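Local structure of exonuclease mut-7 homolog (Aedes aegypti, 7JW2) at the interface of chains A and B. The protein trims RNA from its 3' end as a magnesium-dependent 3'-5' exoribonuclease acting on microRNAs, through its EXO domain. Residues are numbered along the deposited sequence; one frame, centred on the assembly and turned at random. Chains: chain A/B, Exonuclease mut-7 homolog.

Contact 1: the interface of chains A and B. Residues chain A 22, 25-26, 78, 82; chain B 22, 25, 75, 78.
A:Tyr22 and B:Tyr22, each on a helix 18-28, meet close to the two-fold axis of a helix-to-helix packing patch. Apolar contact dominates here. The two rings touch along their CD1-CE1 edges, with 3.3 Å between A:Tyr22 CD1 and B:Tyr22 CD1 and 3.6 Å between A:Tyr22 CE1 and B:Tyr22 CE1. Their planes are nearly parallel, but the rings lie beside one another with a small step, so this is edge contact rather than face stacking. One face of B:Tyr22 is capped by A:Leu25, whose CD2 methyl sits over the ring centre in a CH-pi contact, 3.6 Å from B:Tyr22 CE1. In A:Leu25, CG points away from the backbone N (chi1 -163°), which sends the branch toward B:Tyr22, and chi2 (61°) turns CD2, not CD1, onto the ring face. Nearer the backbones, A:Ser26 CA packs on B:Tyr22 CB at 3.9 Å, bringing the helices close at this point.

Polar links run round the phenol end. The hydroxyl OH of B:Tyr22 donates to the carboxylate OD1 of B:Asp75 at 2.5 Å; OD1 accepts through its anti lone pair, the one away from OD2, and the bond would help hold the phenol end in place. The amide ND2 of A:Asn82 donates back to its own helix, to the carbonyl O of A:Ala78, with an angle of 149° at the hydrogen. Across the interface the amide acts through water 1, which lies 2.9 Å from A:Asn82 ND2. The water completes the bridge at 2.7 Å from B:Asp75 OD1, the same carboxylate oxygen that accepts the B:Tyr22 hydroxyl.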
loop_
_atom_site.group_PDB
_atom_site.type_symbol
_atom_site.label_atom_id
_atom_site.label_comp_id
_atom_site.label_asym_id
_atom_site.label_seq_id
_atom_site.Cartn_x
_atom_site.Cartn_y
_atom_site.Cartn_z
ATOM N N TYR A 22 1.741 -0.844 -3.939
ATOM C CA TYR A 22 1.375 -0.869 -2.523
ATOM C C TYR A 22 2.218 -1.871 -1.745
ATOM O O TYR A 22 2.475 -1.657 -0.557
ATOM C CB TYR A 22 -0.131 -1.138 -2.371
ATOM C CG TYR A 22 -0.895 0.124 -2.685
ATOM C CD1 TYR A 22 -0.831 1.214 -1.832
ATOM C CD2 TYR A 22 -1.633 0.252 -3.845
ATOM C CE1 TYR A 22 -1.498 2.394 -2.112
ATOM C CE2 TYR A 22 -2.312 1.430 -4.134
ATOM C CZ TYR A 22 -2.231 2.496 -3.270
ATOM O OH TYR A 22 -2.893 3.669 -3.556
ATOM N N LEU A 25 5.194 0.185 -1.018
ATOM C CA LEU A 25 4.903 1.159 0.031
ATOM C C LEU A 25 4.886 0.492 1.397
ATOM O O LEU A 25 5.346 1.068 2.388
ATOM C CB LEU A 25 3.567 1.855 -0.237
ATOM C CG LEU A 25 3.339 3.152 0.548
ATOM C CD1 LEU A 25 4.431 4.159 0.172
ATOM C CD2 LEU A 25 1.968 3.742 0.251
ATOM N N SER A 26 4.370 -0.733 1.470
ATOM C CA SER A 26 4.342 -1.464 2.732
ATOM C C SER A 26 5.741 -1.622 3.317
ATOM O O SER A 26 5.937 -1.458 4.529
ATOM C CB SER A 26 3.698 -2.832 2.516
ATOM O OG SER A 26 3.794 -3.625 3.683
ATOM N N ALA A 78 0.377 9.298 -1.742
ATOM C CA ALA A 78 0.695 8.332 -0.697
ATOM C C ALA A 78 2.196 8.091 -0.611
ATOM O O ALA A 78 2.742 7.936 0.487
ATOM C CB ALA A 78 -0.043 7.018 -0.941
ATOM N N ASN A 82 4.229 9.110 2.822
ATOM C CA ASN A 82 4.693 8.019 3.667
ATOM C C ASN A 82 6.172 7.712 3.496
ATOM O O ASN A 82 6.706 6.879 4.249
ATOM C CB ASN A 82 3.848 6.773 3.423
ATOM C CG ASN A 82 2.453 6.931 3.968
ATOM O OD1 ASN A 82 2.253 6.923 5.182
ATOM N ND2 ASN A 82 1.475 7.109 3.082
ATOM N N TYR B 22 -0.908 -1.373 4.030
ATOM C CA TYR B 22 -0.567 -1.308 2.615
ATOM C C TYR B 22 -0.333 -2.693 2.032
ATOM O O TYR B 22 -0.605 -2.903 0.841
ATOM C CB TYR B 22 0.626 -0.358 2.409
ATOM C CG TYR B 22 0.091 1.055 2.453
ATOM C CD1 TYR B 22 -0.731 1.510 1.430
ATOM C CD2 TYR B 22 0.282 1.879 3.546
ATOM C CE1 TYR B 22 -1.283 2.779 1.452
ATOM C CE2 TYR B 22 -0.284 3.163 3.586
ATOM C CZ TYR B 22 -1.063 3.597 2.532
ATOM O OH TYR B 22 -1.636 4.856 2.528
ATOM N N LEU B 25 -3.758 -3.738 1.159
ATOM C CA LEU B 25 -4.223 -3.078 -0.057
ATOM C C LEU B 25 -3.581 -3.680 -1.294
ATOM O O LEU B 25 -4.225 -3.752 -2.347
ATOM C CB LEU B 25 -3.934 -1.577 -0.018
ATOM C CG LEU B 25 -4.857 -0.718 0.839
ATOM C CD1 LEU B 25 -4.507 0.758 0.698
ATOM C CD2 LEU B 25 -6.322 -0.957 0.500
ATOM N N ASP B 75 -4.804 7.390 4.167
ATOM C CA ASP B 75 -4.912 5.933 4.181
ATOM C C ASP B 75 -6.350 5.490 3.987
ATOM O O ASP B 75 -6.621 4.556 3.224
ATOM C CB ASP B 75 -4.360 5.370 5.491
ATOM C CG ASP B 75 -2.927 5.773 5.726
ATOM O OD1 ASP B 75 -2.132 5.781 4.751
ATOM O OD2 ASP B 75 -2.583 6.101 6.883
ATOM N N ALA B 78 -7.281 5.878 0.494
ATOM C CA ALA B 78 -6.723 4.818 -0.336
ATOM C C ALA B 78 -7.587 3.570 -0.284
ATOM O O ALA B 78 -7.746 2.880 -1.295
ATOM C CB ALA B 78 -5.301 4.496 0.112
HETATM O O HOH W 1 -1.000 8.178 4.126
#

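Contact 2: the interface of chains A and B. Residues chain A 18, 22, 72, 74; chain B 81-82.
Two copies of helix 73-84 meet here, the start of A's against the C-terminal part of B's, with the first two turns of A's helix 18-28 alongside. The side chain of B:Lys81 is the main probe into chain A. It runs extended as far as CE and turns at its last torsion (chi4 -67°), carrying NZ to the carboxylate of A:Glu72. The resulting salt bridge spans 3.1 Å from B:Lys81 NZ to A:Glu72 OE1, and as a hydrogen bond it is weak. On the way, the aliphatic stem slides past A:Leu74 in the opposite direction, B:Lys81 CD lying 3.8 Å from A:Leu74 CB, which gives the charged chain an apolar support.

A:Lys18 also turns its NZ toward this carboxylate, on the OE2 side. The modelled separation there is too short to be trusted, so the pairing is plausible but its geometry is doubtful. The two lysine chains cross at about a right angle, and the shared acid probably balances their charges. Water 2 ties the cluster together, at 3.1 Å from A:Lys18 NZ and 2.9 Å from B:Lys81 NZ. It also lies 2.8 Å from the amide oxygen OD1 of B:Asn82.

The nitrogen of that amide comes to A:Tyr22 from over one face of the ring, near its phenol end and not in the ring plane, with the amide plane turned 80° against the ring. B:Asn82 ND2 donates to A:Tyr22 OH with 154° at the hydrogen, but the bond is long at 3.3 Å and arrives from above the ring, so it is weak. Both contacts are consistent with the modelled orientation of the amide.

In the fold, A:Glu72 stands in the loop just before helix 73-84, A:Leu74 in that helix's first turn, A:Lys18 at the start of helix 18-28 and A:Tyr22 one turn further on, whereas B:Lys81 and B:Asn82 sit near the end of B's helix 73-84.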
loop_
_atom_site.group_PDB
_atom_site.type_symbol
_atom_site.label_atom_id
_atom_site.label_comp_id
_atom_site.label_asym_id
_atom_site.label_seq_id
_atom_site.Cartn_x
_atom_site.Cartn_y
_atom_site.Cartn_z
ATOM N N LYS A 18 -0.506 -1.677 -9.700
ATOM C CA LYS A 18 -0.907 -1.048 -8.448
ATOM C C LYS A 18 -0.633 -1.960 -7.266
ATOM O O LYS A 18 -0.190 -1.482 -6.214
ATOM C CB LYS A 18 -2.379 -0.622 -8.505
ATOM C CG LYS A 18 -2.485 0.906 -8.455
ATOM C CD LYS A 18 -3.794 1.501 -8.954
ATOM C CE LYS A 18 -3.481 2.746 -9.780
ATOM N NZ LYS A 18 -4.373 3.895 -9.533
ATOM N N TYR A 22 1.741 -0.844 -3.939
ATOM C CA TYR A 22 1.375 -0.869 -2.523
ATOM C C TYR A 22 2.218 -1.871 -1.745
ATOM O O TYR A 22 2.475 -1.657 -0.557
ATOM C CB TYR A 22 -0.131 -1.138 -2.371
ATOM C CG TYR A 22 -0.895 0.124 -2.685
ATOM C CD1 TYR A 22 -0.831 1.214 -1.832
ATOM C CD2 TYR A 22 -1.633 0.252 -3.845
ATOM C CE1 TYR A 22 -1.498 2.394 -2.112
ATOM C CE2 TYR A 22 -2.312 1.430 -4.134
ATOM C CZ TYR A 22 -2.231 2.496 -3.270
ATOM O OH TYR A 22 -2.893 3.669 -3.556
ATOM N N GLU A 72 -2.144 7.245 -10.154
ATOM C CA GLU A 72 -3.054 8.380 -10.055
ATOM C C GLU A 72 -2.646 9.310 -8.917
ATOM O O GLU A 72 -1.753 8.982 -8.128
ATOM C CB GLU A 72 -4.485 7.867 -9.855
ATOM C CG GLU A 72 -5.080 7.353 -11.150
ATOM C CD GLU A 72 -6.086 6.267 -10.919
ATOM O OE1 GLU A 72 -7.263 6.599 -10.683
ATOM O OE2 GLU A 72 -5.694 5.082 -10.958
ATOM N N LEU A 74 -3.774 10.013 -5.989
ATOM C CA LEU A 74 -3.759 9.401 -4.660
ATOM C C LEU A 74 -2.508 8.553 -4.457
ATOM O O LEU A 74 -1.932 8.545 -3.363
ATOM C CB LEU A 74 -5.022 8.557 -4.459
ATOM C CG LEU A 74 -5.223 7.719 -3.184
ATOM C CD1 LEU A 74 -4.467 6.391 -3.191
ATOM C CD2 LEU A 74 -4.889 8.518 -1.966
ATOM N N LYS B 81 -10.714 4.377 -2.373
ATOM C CA LYS B 81 -10.475 4.412 -3.813
ATOM C C LYS B 81 -10.164 3.027 -4.367
ATOM O O LYS B 81 -10.665 2.662 -5.440
ATOM C CB LYS B 81 -9.332 5.380 -4.127
ATOM C CG LYS B 81 -8.993 5.433 -5.607
ATOM C CD LYS B 81 -7.785 6.309 -5.866
ATOM C CE LYS B 81 -7.527 6.448 -7.374
ATOM N NZ LYS B 81 -7.115 5.147 -8.002
ATOM N N ASN B 82 -9.350 2.241 -3.660
ATOM C CA ASN B 82 -8.882 0.956 -4.177
ATOM C C ASN B 82 -9.834 -0.205 -3.928
ATOM O O ASN B 82 -9.615 -1.283 -4.496
ATOM C CB ASN B 82 -7.522 0.599 -3.575
ATOM C CG ASN B 82 -6.406 1.455 -4.123
ATOM O OD1 ASN B 82 -6.040 1.343 -5.294
ATOM N ND2 ASN B 82 -5.845 2.312 -3.274
HETATM O O HOH W 2 -5.114 3.665 -6.512
#

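The C-alpha centres of contact 1 and contact 2 lie about 8 Å apart, and the two share A:Tyr22, whose ring edge serves the first and whose hydroxyl serves the second. Both draw on helices 18-28 and 73-84, as neighbouring parts of one two-fold interface with an apolar centre and a charged flank. The B:Asn82 and A:Tyr22 pair of contact 2 has its twin in A:Asn82 and B:Tyr22 of contact 1: weakly bonded in the former, but 3.9 Å from A:Asn82 ND2 to B:Tyr22 OH in the latter, so the symmetry is imperfect in detail. This pairing may be a crystal contact rather than a biological dimer.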